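Local coordinates for CrtC domain-containing protein (Fusarium vanettenii 77-13-4, PDB 7A0Q) that probably hydrates the prenyl side chain of the plant isoflavonoid kievitone, detoxifying it, at residues 260-273 with 282-294. Residues are numbered along the deposited sequence; the frame is centred on the assembly and turned at random.
Sequences LVLPLEFTPIYKRT and TYPLDWKLKISGF. With NAG (2-acetamido-2-deoxy-beta-D-glucopyranose), chain C.
F266 and W287 lie side by side on one face of the hairpin formed by strands 259-275 and 282-291, part of the closed eight-stranded barrel of the lipocalin-like domain. With CG anti to the backbone N (chi1 165°), F266 runs alongside W287 and brings CE1 to 3.5 Å from W287 CD1, rim to rim with the planes at 33°, while L289 CD2 sits at the phenyl edge. L264 and I291 continue this apolar row; beyond it W287 meets F222 edge-to-face, and L289 touches L299 of the next strand. The other face is looser: E265, T267, K288 and K290 are exposed, and E265 OE1 stays 6.4 Å from K290 NZ, too far for an ion pair. Between the faces, antiparallel backbone bonds run from S292 N to P263 O (2.8 Å) through to I269 N on D286 O.

Past I269 a beta bulge shifts the register by two before T273 pairs with P284, and side chains reinforce this break. P284 CB stands over the centre of the Y270 ring in a CH-pi contact, 3.7 Å from its centroid, and water 1 bridges Y270 OH to T282 O. R272, bent at chi3, lays its guanidinium beside D286: NE donates to the syn lone pair of OD2 at 2.8 Å, nearly straight at 168°. L285 CB lies over one guanidinium face, NH2 also bonds S301 O, and S300 holds D286 OD1. The salt bridge ties the corner at K271 and R272 to strand 282-291 where the regular ladder is interrupted; with its charge paired and both carboxylate oxygens engaged, buried D286 is probably kept ionised.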
# COMPACT_ATOMS: atom_id res chain seq x y z
N LEU A 260 -2.88 11.00 14.40
CA LEU A 260 -3.01 10.19 15.61
C LEU A 260 -2.05 9.01 15.53
O LEU A 260 -1.98 8.33 14.51
CB LEU A 260 -4.45 9.69 15.79
CG LEU A 260 -5.54 10.69 15.38
CD1 LEU A 260 -6.93 10.07 15.53
CD2 LEU A 260 -5.41 11.97 16.20
N VAL A 261 -1.32 8.78 16.61
CA VAL A 261 -0.41 7.63 16.71
C VAL A 261 -0.90 6.80 17.89
O VAL A 261 -0.71 7.16 19.06
CB VAL A 261 1.04 8.08 16.88
CG1 VAL A 261 1.97 6.87 16.86
CG2 VAL A 261 1.40 9.09 15.75
N LEU A 262 -1.56 5.67 17.59
CA LEU A 262 -2.39 4.99 18.59
C LEU A 262 -2.05 3.51 18.64
O LEU A 262 -1.91 2.86 17.60
CB LEU A 262 -3.89 5.15 18.26
CG LEU A 262 -4.37 6.57 17.98
CD1 LEU A 262 -5.83 6.56 17.55
CD2 LEU A 262 -4.18 7.45 19.20
N PRO A 263 -1.91 2.94 19.84
CA PRO A 263 -1.79 1.48 19.95
C PRO A 263 -3.05 0.79 19.48
O PRO A 263 -4.15 1.36 19.52
CB PRO A 263 -1.57 1.26 21.46
CG PRO A 263 -1.20 2.59 22.03
CD PRO A 263 -1.88 3.61 21.15
N LEU A 264 -2.91 -0.47 19.07
CA LEU A 264 -4.07 -1.27 18.68
C LEU A 264 -3.90 -2.71 19.15
O LEU A 264 -2.80 -3.17 19.44
CB LEU A 264 -4.32 -1.22 17.16
CG LEU A 264 -3.27 -1.82 16.22
CD1 LEU A 264 -3.37 -3.33 16.08
CD2 LEU A 264 -3.37 -1.16 14.84
N GLU A 265 -5.02 -3.41 19.22
CA GLU A 265 -5.05 -4.85 19.45
C GLU A 265 -5.44 -5.53 18.15
O GLU A 265 -6.41 -5.13 17.49
CB GLU A 265 -6.04 -5.21 20.56
CG GLU A 265 -5.70 -4.59 21.90
CD GLU A 265 -6.73 -4.91 22.97
OE1 GLU A 265 -7.62 -5.74 22.71
OE2 GLU A 265 -6.65 -4.31 24.06
N PHE A 266 -4.69 -6.58 17.78
CA PHE A 266 -4.80 -7.23 16.49
C PHE A 266 -5.23 -8.68 16.69
O PHE A 266 -4.61 -9.40 17.48
CB PHE A 266 -3.44 -7.17 15.77
CG PHE A 266 -3.30 -8.10 14.59
CD1 PHE A 266 -3.78 -7.75 13.34
CD2 PHE A 266 -2.60 -9.30 14.72
CE1 PHE A 266 -3.61 -8.59 12.25
CE2 PHE A 266 -2.43 -10.15 13.64
CZ PHE A 266 -2.93 -9.79 12.40
N THR A 267 -6.28 -9.10 15.99
CA THR A 267 -6.75 -10.48 16.08
C THR A 267 -6.91 -11.05 14.67
O THR A 267 -7.84 -10.64 13.95
CB THR A 267 -8.07 -10.58 16.83
OG1 THR A 267 -7.90 -10.08 18.16
CG2 THR A 267 -8.53 -12.05 16.91
N PRO A 268 -6.04 -11.95 14.24
CA PRO A 268 -6.26 -12.63 12.96
C PRO A 268 -7.25 -13.77 13.14
O PRO A 268 -7.20 -14.51 14.13
CB PRO A 268 -4.87 -13.14 12.59
CG PRO A 268 -4.23 -13.43 13.94
CD PRO A 268 -4.81 -12.42 14.91
N ILE A 269 -8.16 -13.91 12.19
CA ILE A 269 -9.26 -14.87 12.28
C ILE A 269 -9.12 -15.87 11.15
O ILE A 269 -9.00 -15.48 9.98
CB ILE A 269 -10.62 -14.16 12.25
CG1 ILE A 269 -10.74 -13.22 13.45
CG2 ILE A 269 -11.76 -15.19 12.29
CD1 ILE A 269 -11.87 -12.23 13.34
N TYR A 270 -9.11 -17.16 11.50
CA TYR A 270 -8.82 -18.22 10.55
C TYR A 270 -10.03 -19.08 10.22
O TYR A 270 -9.87 -20.21 9.74
CB TYR A 270 -7.67 -19.09 11.06
CG TYR A 270 -6.31 -18.42 11.09
CD1 TYR A 270 -5.94 -17.59 12.15
CD2 TYR A 270 -5.38 -18.63 10.07
CE1 TYR A 270 -4.68 -17.00 12.19
CE2 TYR A 270 -4.13 -18.03 10.10
CZ TYR A 270 -3.79 -17.22 11.16
OH TYR A 270 -2.55 -16.63 11.19
N LYS A 271 -11.25 -18.58 10.47
CA LYS A 271 -12.43 -19.28 9.97
C LYS A 271 -12.34 -19.45 8.46
O LYS A 271 -12.69 -20.50 7.92
CB LYS A 271 -13.70 -18.52 10.34
CG LYS A 271 -14.02 -18.50 11.83
CD LYS A 271 -14.79 -17.24 12.21
CE LYS A 271 -16.24 -17.56 12.58
NZ LYS A 271 -17.00 -16.33 12.96
N ARG A 272 -11.85 -18.42 7.76
CA ARG A 272 -11.56 -18.47 6.34
C ARG A 272 -10.07 -18.29 6.14
O ARG A 272 -9.44 -17.46 6.81
CB ARG A 272 -12.30 -17.39 5.56
CG ARG A 272 -13.80 -17.33 5.81
CD ARG A 272 -14.46 -16.35 4.85
NE ARG A 272 -13.83 -15.03 4.90
CZ ARG A 272 -13.59 -14.28 3.83
NH1 ARG A 272 -13.93 -14.72 2.62
NH2 ARG A 272 -13.01 -13.10 3.96
N THR A 273 -9.48 -19.08 5.25
CA THR A 273 -8.05 -19.04 5.04
C THR A 273 -7.75 -19.14 3.55
O THR A 273 -8.60 -19.54 2.75
CB THR A 273 -7.31 -20.17 5.78
OG1 THR A 273 -7.80 -21.44 5.33
CG2 THR A 273 -7.49 -20.05 7.29
N THR A 282 -0.26 -20.29 5.70
CA THR A 282 -1.71 -20.16 5.59
C THR A 282 -2.11 -18.75 6.00
O THR A 282 -1.89 -18.36 7.15
CB THR A 282 -2.42 -21.18 6.47
OG1 THR A 282 -1.88 -22.48 6.23
CG2 THR A 282 -3.91 -21.18 6.20
N TYR A 283 -2.71 -18.01 5.08
CA TYR A 283 -3.12 -16.65 5.43
C TYR A 283 -4.51 -16.64 6.05
O TYR A 283 -5.41 -17.31 5.55
CB TYR A 283 -3.14 -15.75 4.19
CG TYR A 283 -1.84 -15.68 3.43
CD1 TYR A 283 -0.73 -15.04 3.96
CD2 TYR A 283 -1.72 -16.24 2.16
CE1 TYR A 283 0.46 -14.96 3.26
CE2 TYR A 283 -0.54 -16.17 1.45
CZ TYR A 283 0.55 -15.53 2.00
OH TYR A 283 1.72 -15.46 1.29
N PRO A 284 -4.71 -15.88 7.13
CA PRO A 284 -6.08 -15.60 7.58
C PRO A 284 -6.75 -14.64 6.61
O PRO A 284 -6.09 -13.88 5.89
CB PRO A 284 -5.87 -14.95 8.95
CG PRO A 284 -4.54 -14.25 8.81
CD PRO A 284 -3.71 -15.11 7.88
N LEU A 285 -8.09 -14.66 6.60
CA LEU A 285 -8.86 -13.85 5.66
C LEU A 285 -9.85 -12.92 6.35
O LEU A 285 -10.63 -12.25 5.66
CB LEU A 285 -9.60 -14.73 4.65
CG LEU A 285 -8.72 -15.45 3.62
CD1 LEU A 285 -9.60 -16.15 2.60
CD2 LEU A 285 -7.78 -14.47 2.91
N ASP A 286 -9.85 -12.85 7.68
CA ASP A 286 -10.65 -11.89 8.42
C ASP A 286 -9.84 -11.44 9.62
O ASP A 286 -8.94 -12.14 10.07
CB ASP A 286 -12.00 -12.48 8.87
CG ASP A 286 -12.86 -12.94 7.70
OD1 ASP A 286 -13.64 -12.13 7.17
OD2 ASP A 286 -12.73 -14.11 7.30
N TRP A 287 -10.17 -10.25 10.13
CA TRP A 287 -9.41 -9.65 11.22
C TRP A 287 -10.33 -8.80 12.09
O TRP A 287 -11.38 -8.32 11.64
CB TRP A 287 -8.25 -8.76 10.71
CG TRP A 287 -7.27 -9.46 9.83
CD1 TRP A 287 -6.08 -10.02 10.19
CD2 TRP A 287 -7.41 -9.69 8.42
NE1 TRP A 287 -5.48 -10.59 9.10
CE2 TRP A 287 -6.28 -10.41 8.00
CE3 TRP A 287 -8.40 -9.37 7.48
CZ2 TRP A 287 -6.10 -10.81 6.67
CZ3 TRP A 287 -8.21 -9.76 6.17
CH2 TRP A 287 -7.07 -10.47 5.78
N LYS A 288 -9.90 -8.60 13.33
CA LYS A 288 -10.42 -7.54 14.18
C LYS A 288 -9.28 -6.61 14.58
O LYS A 288 -8.18 -7.08 14.88
CB LYS A 288 -11.11 -8.11 15.43
CG LYS A 288 -12.50 -8.67 15.16
CD LYS A 288 -13.19 -9.16 16.43
CE LYS A 288 -13.94 -10.46 16.19
NZ LYS A 288 -15.05 -10.66 17.18
N LEU A 289 -9.56 -5.31 14.58
CA LEU A 289 -8.65 -4.30 15.11
C LEU A 289 -9.40 -3.47 16.14
O LEU A 289 -10.51 -3.01 15.87
CB LEU A 289 -8.11 -3.38 14.02
CG LEU A 289 -7.29 -4.01 12.90
CD1 LEU A 289 -7.10 -3.01 11.76
CD2 LEU A 289 -5.94 -4.49 13.40
N LYS A 290 -8.78 -3.26 17.29
CA LYS A 290 -9.28 -2.35 18.30
C LYS A 290 -8.23 -1.25 18.42
O LYS A 290 -7.15 -1.50 18.96
CB LYS A 290 -9.48 -3.08 19.63
CG LYS A 290 -9.86 -2.23 20.81
CD LYS A 290 -10.56 -3.08 21.86
CE LYS A 290 -11.34 -2.21 22.83
NZ LYS A 290 -12.05 -1.13 22.10
N ILE A 291 -8.51 -0.06 17.89
CA ILE A 291 -7.54 1.04 17.91
C ILE A 291 -7.84 1.92 19.13
O ILE A 291 -8.92 2.51 19.23
CB ILE A 291 -7.57 1.85 16.60
CG1 ILE A 291 -7.32 0.91 15.41
CG2 ILE A 291 -6.50 2.95 16.65
CD1 ILE A 291 -7.41 1.58 14.03
N SER A 292 -6.86 2.01 20.03
CA SER A 292 -7.08 2.58 21.36
C SER A 292 -7.59 4.00 21.28
O SER A 292 -6.95 4.87 20.68
CB SER A 292 -5.79 2.54 22.18
OG SER A 292 -6.00 2.94 23.53
N GLY A 293 -8.75 4.24 21.89
CA GLY A 293 -9.34 5.56 21.95
C GLY A 293 -10.02 6.01 20.68
O GLY A 293 -10.53 7.14 20.64
N PHE A 294 -10.05 5.17 19.64
CA PHE A 294 -10.53 5.58 18.33
C PHE A 294 -11.71 4.75 17.84
O PHE A 294 -12.76 5.32 17.53
CB PHE A 294 -9.36 5.51 17.32
CG PHE A 294 -9.71 6.05 15.96
CD1 PHE A 294 -9.73 7.42 15.73
CD2 PHE A 294 -10.01 5.19 14.91
CE1 PHE A 294 -10.06 7.92 14.48
CE2 PHE A 294 -10.33 5.69 13.66
CZ PHE A 294 -10.36 7.06 13.44
C1 NAG C . 0.95 -17.17 14.61
C2 NAG C . 1.39 -18.00 15.81
C3 NAG C . 0.46 -19.19 15.99
C4 NAG C . -0.99 -18.72 16.06
C5 NAG C . -1.32 -17.80 14.88
C6 NAG C . -2.67 -17.14 15.02
C7 NAG C . 3.82 -17.74 16.11
C8 NAG C . 5.16 -18.34 15.86
N2 NAG C . 2.77 -18.44 15.65
O3 NAG C . 0.81 -19.86 17.20
O4 NAG C . -1.87 -19.84 16.04
O5 NAG C . -0.36 -16.73 14.80
O6 NAG C . -2.69 -16.24 16.13
O7 NAG C . 3.68 -16.66 16.69
O HOH W 1 -1.02 -17.51 9.41
O HOH W 2 -11.42 -15.93 8.93